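Local coordinates for hypothetical protein Atu2684 (Agrobacterium tumefaciens, PDB 2AXO) that is of unknown function but belongs to the thioredoxin clan and carries a disulfide between closely spaced cysteines, consistent with a redox-related role, at residues Y102-A107 with Q117-G122; L238-A243 with P247-G252. All blocks are in the same frame, centred on the assembly; numbering follows the deposited sequence.

Interaction 1 (Y102-A107 with Q117-G122); sequences YGYMRA and QAILNG
The phenol ring of Tyr104 takes the gamma-methyl of Ile119 on one face and meets the backbone of Gly122 obliquely at its outer part. This is helix-on-sheet packing in the thioredoxin-like part of the chain: helix 95-107 lies over the mixed sheet through strand 117-120 and the turn after it. Ile119 CG2 stands 3.5 Å above the ring plane, over its centre, and lies 10° off the ring normal, which qualifies the contact as CH-pi. The methyl is 3.6 Å from both Tyr104 CE1 and Tyr104 CZ, evidence that the hydroxyl half of the ring is covered as well as the middle. The other branch, Ile119 CG1, reaches toward the opposite rim, 3.8 Å from Tyr104 CD2. Ile119 divides its branches this way because CG2 lies anti to the backbone N while CG1 sits beside it (chi1 -59°). Strand alternation sets the sides: Ile119 faces the helix, whereas Leu120 turns away and packs on helix 131-143. All three touching residues are buried, and the polar end of Tyr104 is satisfied by Gln239 NE2, with a weak bond to Glu47 OE1. Beside the methyl, on the same side of the ring but displaced toward the hydroxyl, Gly122 CA comes within 3.6 Å of Tyr104 CE1 and 3.7 Å of Tyr104 OH.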
loop_
_atom_site.group_PDB
_atom_site.type_symbol
_atom_site.label_atom_id
_atom_site.label_comp_id
_atom_site.label_asym_id
_atom_site.label_seq_id
_atom_site.Cartn_x
_atom_site.Cartn_y
_atom_site.Cartn_z
ATOM N N TYR A 102 -1.497 6.939 0.290
ATOM C CA TYR A 102 -1.956 6.561 1.629
ATOM C C TYR A 102 -2.428 7.811 2.361
ATOM O O TYR A 102 -3.443 7.796 3.059
ATOM C CB TYR A 102 -0.831 5.915 2.450
ATOM C CG TYR A 102 -0.325 4.600 1.915
ATOM C CD1 TYR A 102 -1.175 3.721 1.250
ATOM C CD2 TYR A 102 0.996 4.208 2.125
ATOM C CE1 TYR A 102 -0.723 2.481 0.807
ATOM C CE2 TYR A 102 1.454 2.969 1.690
ATOM C CZ TYR A 102 0.584 2.112 1.034
ATOM O OH TYR A 102 1.022 0.872 0.627
ATOM N N GLY A 103 -1.673 8.892 2.205
ATOM C CA GLY A 103 -2.031 10.142 2.845
ATOM C C GLY A 103 -3.422 10.557 2.421
ATOM O O GLY A 103 -4.223 11.016 3.236
ATOM N N TYR A 104 -3.707 10.402 1.131
ATOM C CA TYR A 104 -5.014 10.748 0.605
ATOM C C TYR A 104 -6.079 9.797 1.133
ATOM O O TYR A 104 -7.185 10.224 1.471
ATOM C CB TYR A 104 -5.002 10.733 -0.927
ATOM C CG TYR A 104 -4.532 12.038 -1.539
ATOM C CD1 TYR A 104 -5.099 13.250 -1.154
ATOM C CD2 TYR A 104 -3.539 12.057 -2.521
ATOM C CE1 TYR A 104 -4.692 14.456 -1.733
ATOM C CE2 TYR A 104 -3.121 13.253 -3.108
ATOM C CZ TYR A 104 -3.700 14.446 -2.712
ATOM O OH TYR A 104 -3.304 15.627 -3.299
HETATM N N MSE A 105 -5.752 8.511 1.204
HETATM C CA MSE A 105 -6.704 7.529 1.721
HETATM C C MSE A 105 -7.184 7.982 3.094
HETATM O O MSE A 105 -8.383 8.049 3.354
HETATM C CB MSE A 105 -6.050 6.151 1.854
HETATM C CG MSE A 105 -6.915 5.127 2.597
HETATM SE SE MSE A 105 -5.932 3.529 3.096
HETATM C CE MSE A 105 -4.985 4.276 4.594
ATOM N N ARG A 106 -6.236 8.287 3.972
ATOM C CA ARG A 106 -6.573 8.723 5.317
ATOM C C ARG A 106 -7.384 10.010 5.321
ATOM O O ARG A 106 -8.427 10.078 5.965
ATOM C CB ARG A 106 -5.304 8.910 6.146
ATOM C CG ARG A 106 -4.505 7.631 6.343
ATOM C CD ARG A 106 -3.438 7.820 7.407
ATOM N NE ARG A 106 -2.349 8.691 6.978
ATOM C CZ ARG A 106 -1.335 8.296 6.215
ATOM N NH1 ARG A 106 -1.267 7.039 5.791
ATOM N NH2 ARG A 106 -0.379 9.154 5.887
ATOM N N ALA A 107 -6.914 11.025 4.602
ATOM C CA ALA A 107 -7.627 12.298 4.552
ATOM C C ALA A 107 -9.048 12.132 4.024
ATOM O O ALA A 107 -9.974 12.780 4.507
ATOM C CB ALA A 107 -6.866 13.298 3.681
ATOM N N GLN A 117 -6.435 5.281 -9.647
ATOM C CA GLN A 117 -7.212 6.199 -8.832
ATOM C C GLN A 117 -6.770 7.630 -9.085
ATOM O O GLN A 117 -5.583 7.943 -9.019
ATOM C CB GLN A 117 -7.026 5.887 -7.346
ATOM C CG GLN A 117 -7.724 6.883 -6.431
ATOM C CD GLN A 117 -7.473 6.606 -4.963
ATOM O OE1 GLN A 117 -6.333 6.631 -4.501
ATOM N NE2 GLN A 117 -8.541 6.351 -4.218
ATOM N N ALA A 118 -7.725 8.502 -9.385
ATOM C CA ALA A 118 -7.390 9.892 -9.616
ATOM C C ALA A 118 -7.900 10.722 -8.447
ATOM O O ALA A 118 -9.034 10.550 -7.993
ATOM C CB ALA A 118 -8.004 10.382 -10.926
ATOM N N ILE A 119 -7.043 11.603 -7.950
ATOM C CA ILE A 119 -7.396 12.485 -6.848
ATOM C C ILE A 119 -7.595 13.857 -7.489
ATOM O O ILE A 119 -6.724 14.340 -8.211
ATOM C CB ILE A 119 -6.259 12.533 -5.789
ATOM C CG1 ILE A 119 -5.984 11.121 -5.247
ATOM C CG2 ILE A 119 -6.631 13.485 -4.660
ATOM C CD1 ILE A 119 -7.176 10.473 -4.543
ATOM N N LEU A 120 -8.749 14.474 -7.244
ATOM C CA LEU A 120 -9.060 15.764 -7.851
ATOM C C LEU A 120 -8.973 16.932 -6.860
ATOM O O LEU A 120 -9.655 16.938 -5.831
ATOM C CB LEU A 120 -10.456 15.691 -8.487
ATOM C CG LEU A 120 -10.742 14.455 -9.361
ATOM C CD1 LEU A 120 -12.154 14.549 -9.912
ATOM C CD2 LEU A 120 -9.740 14.358 -10.505
ATOM N N ASN A 121 -8.134 17.916 -7.179
ATOM C CA ASN A 121 -7.921 19.088 -6.321
ATOM C C ASN A 121 -7.587 18.668 -4.892
ATOM O O ASN A 121 -7.814 19.426 -3.949
ATOM C CB ASN A 121 -9.169 19.987 -6.283
ATOM C CG ASN A 121 -9.417 20.732 -7.586
ATOM O OD1 ASN A 121 -10.357 21.534 -7.681
ATOM N ND2 ASN A 121 -8.594 20.479 -8.591
ATOM N N GLY A 122 -7.060 17.458 -4.738
ATOM C CA GLY A 122 -6.725 16.960 -3.419
ATOM C C GLY A 122 -7.939 16.815 -2.514
ATOM O O GLY A 122 -7.782 16.579 -1.314
#

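Interaction 2 (L238-A243 with P247-G252)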
loop_
_atom_site.group_PDB
_atom_site.type_symbol
_atom_site.label_atom_id
_atom_site.label_comp_id
_atom_site.label_asym_id
_atom_site.label_seq_id
_atom_site.Cartn_x
_atom_site.Cartn_y
_atom_site.Cartn_z
ATOM N N LEU A 238 -0.313 24.347 -4.146
ATOM C CA LEU A 238 -0.482 25.069 -2.885
ATOM C C LEU A 238 -1.498 24.203 -2.156
ATOM O O LEU A 238 -2.710 24.359 -2.327
ATOM C CB LEU A 238 -1.038 26.474 -3.127
ATOM C CG LEU A 238 -1.097 27.389 -1.894
ATOM C CD1 LEU A 238 0.299 27.594 -1.309
ATOM C CD2 LEU A 238 -1.701 28.718 -2.304
ATOM N N GLN A 239 -0.989 23.293 -1.331
ATOM C CA GLN A 239 -1.835 22.330 -0.654
ATOM C C GLN A 239 -2.024 22.434 0.852
ATOM O O GLN A 239 -1.065 22.500 1.620
ATOM C CB GLN A 239 -1.336 20.927 -1.036
ATOM C CG GLN A 239 -2.167 19.763 -0.528
ATOM C CD GLN A 239 -1.905 18.482 -1.304
ATOM O OE1 GLN A 239 -0.769 18.195 -1.707
ATOM N NE2 GLN A 239 -2.952 17.693 -1.500
ATOM N N THR A 240 -3.289 22.449 1.259
ATOM C CA THR A 240 -3.643 22.509 2.669
ATOM C C THR A 240 -3.550 21.091 3.221
ATOM O O THR A 240 -3.399 20.129 2.470
ATOM C CB THR A 240 -5.088 23.006 2.868
ATOM O OG1 THR A 240 -6.012 22.059 2.307
ATOM C CG2 THR A 240 -5.281 24.348 2.192
ATOM N N ALA A 241 -3.654 20.968 4.538
ATOM C CA ALA A 241 -3.583 19.675 5.196
ATOM C C ALA A 241 -4.668 19.611 6.262
ATOM O O ALA A 241 -5.154 20.649 6.723
ATOM C CB ALA A 241 -2.215 19.491 5.827
ATOM N N ASN A 242 -5.067 18.401 6.640
ATOM C CA ASN A 242 -6.093 18.250 7.666
ATOM C C ASN A 242 -5.441 18.259 9.050
ATOM O O ASN A 242 -4.242 18.511 9.170
ATOM C CB ASN A 242 -6.893 16.958 7.443
ATOM C CG ASN A 242 -6.062 15.697 7.638
ATOM O OD1 ASN A 242 -6.533 14.595 7.365
ATOM N ND2 ASN A 242 -4.836 15.851 8.116
ATOM N N ALA A 243 -6.232 17.986 10.084
ATOM C CA ALA A 243 -5.746 17.974 11.465
ATOM C C ALA A 243 -4.612 16.981 11.702
ATOM O O ALA A 243 -3.749 17.203 12.552
ATOM C CB ALA A 243 -6.902 17.671 12.415
ATOM N N PRO A 247 -2.386 15.212 3.215
ATOM C CA PRO A 247 -2.731 16.073 2.076
ATOM C C PRO A 247 -4.223 16.335 1.923
ATOM O O PRO A 247 -5.024 15.405 1.904
ATOM C CB PRO A 247 -2.142 15.321 0.881
ATOM C CG PRO A 247 -2.180 13.880 1.330
ATOM C CD PRO A 247 -1.691 13.998 2.755
ATOM N N ALA A 248 -4.587 17.609 1.816
ATOM C CA ALA A 248 -5.983 17.990 1.664
ATOM C C ALA A 248 -6.174 18.891 0.439
ATOM O O ALA A 248 -5.354 18.883 -0.485
ATOM C CB ALA A 248 -6.472 18.684 2.927
ATOM N N ALA A 249 -7.248 19.672 0.430
ATOM C CA ALA A 249 -7.549 20.544 -0.704
ATOM C C ALA A 249 -6.369 21.359 -1.229
ATOM O O ALA A 249 -5.610 21.949 -0.467
ATOM C CB ALA A 249 -8.701 21.486 -0.345
ATOM N N ILE A 250 -6.225 21.366 -2.550
ATOM C CA ILE A 250 -5.186 22.127 -3.224
ATOM C C ILE A 250 -5.932 23.373 -3.692
ATOM O O ILE A 250 -6.884 23.269 -4.468
ATOM C CB ILE A 250 -4.627 21.343 -4.428
ATOM C CG1 ILE A 250 -3.960 20.060 -3.928
ATOM C CG2 ILE A 250 -3.642 22.206 -5.213
ATOM C CD1 ILE A 250 -3.537 19.093 -5.026
ATOM N N VAL A 251 -5.515 24.540 -3.209
ATOM C CA VAL A 251 -6.201 25.791 -3.536
ATOM C C VAL A 251 -5.555 26.620 -4.641
ATOM O O VAL A 251 -6.094 27.655 -5.049
ATOM C CB VAL A 251 -6.352 26.671 -2.274
ATOM C CG1 VAL A 251 -7.124 25.913 -1.202
ATOM C CG2 VAL A 251 -4.995 27.083 -1.755
ATOM N N GLY A 252 -4.410 26.157 -5.132
ATOM C CA GLY A 252 -3.708 26.856 -6.193
ATOM C C GLY A 252 -2.727 25.896 -6.824
ATOM O O GLY A 252 -2.238 24.987 -6.151
#
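Gln239 and Thr240, neighbours on strand 232-241, each send a side chain across to a carbonyl of strand 247-257, reinforcing an antiparallel beta hairpin that contains a beta bulge. The bulge is evident from the pairing: Gln239 stands against Ile250 in a non-hydrogen-bonded pair, but Ala241 stands against Pro247, so Thr240 alone spans Ala248 and Ala249. Its N donates to Ala249 O, while its O receives Ala248 N. Thr240 has OG1 between the backbone N and the carbonyl carbon (chi1 65°), which turns the hydroxyl back across the strands. OG1 then donates to Ala249 O at 2.8 Å, in the carbonyl plane and on a lone pair, giving that oxygen a second donor beside Thr240 N. The Thr240 methyl CG2 points toward Val251 CG1, 4.2 Å away, with the two side chains roughly perpendicular.

Gln239 adopts an extended conformation, CG anti to the backbone N (chi1 -175°), that carries its amide off the strand and across to the carbonyl of Ala248. NE2 donates to Ala248 O over 2.9 Å, nearly straight at 166°, and the acceptor lies in the amide plane. Arg100 takes OE1 and the Tyr104 hydroxyl also binds NE2, so the amide is held at both ends. The side chain crosses that of Ile250 obliquely, Ile250 CG1 coming within 3.5 Å of Gln239 NE2, and runs alongside Pro247, whose CB is also 3.5 Å from that nitrogen. Farther from the turn, Val251 N donates to Leu238 O and Leu238 N to Gly252 O. There, Leu238 CD2 rests against Val251 CG2 at 3.7 Å.

Interaction 1 closes before interaction 2 opens, so the two lie in series along the chain, yet their centres are only 11 Å apart. The first belongs to the thioredoxin-like sheet and its covering helix 95-107; the second is the hairpin at one side of the antiparallel sheet of strands 196-212, 172-186, 232-241 and 247-257. Two polar bonds join them: Tyr104 OH with Gln239 NE2 at 2.8 Å, and Ile250 N with Asn121 O at 2.9 Å. Van der Waals packing adds to these, Pro247 O against Ala107 CB and Pro247 CG against the backbone of Gly103. The geometry thus shows the hairpin docked directly on the helix and on the turn after strand 117-120, uniting the two sheets.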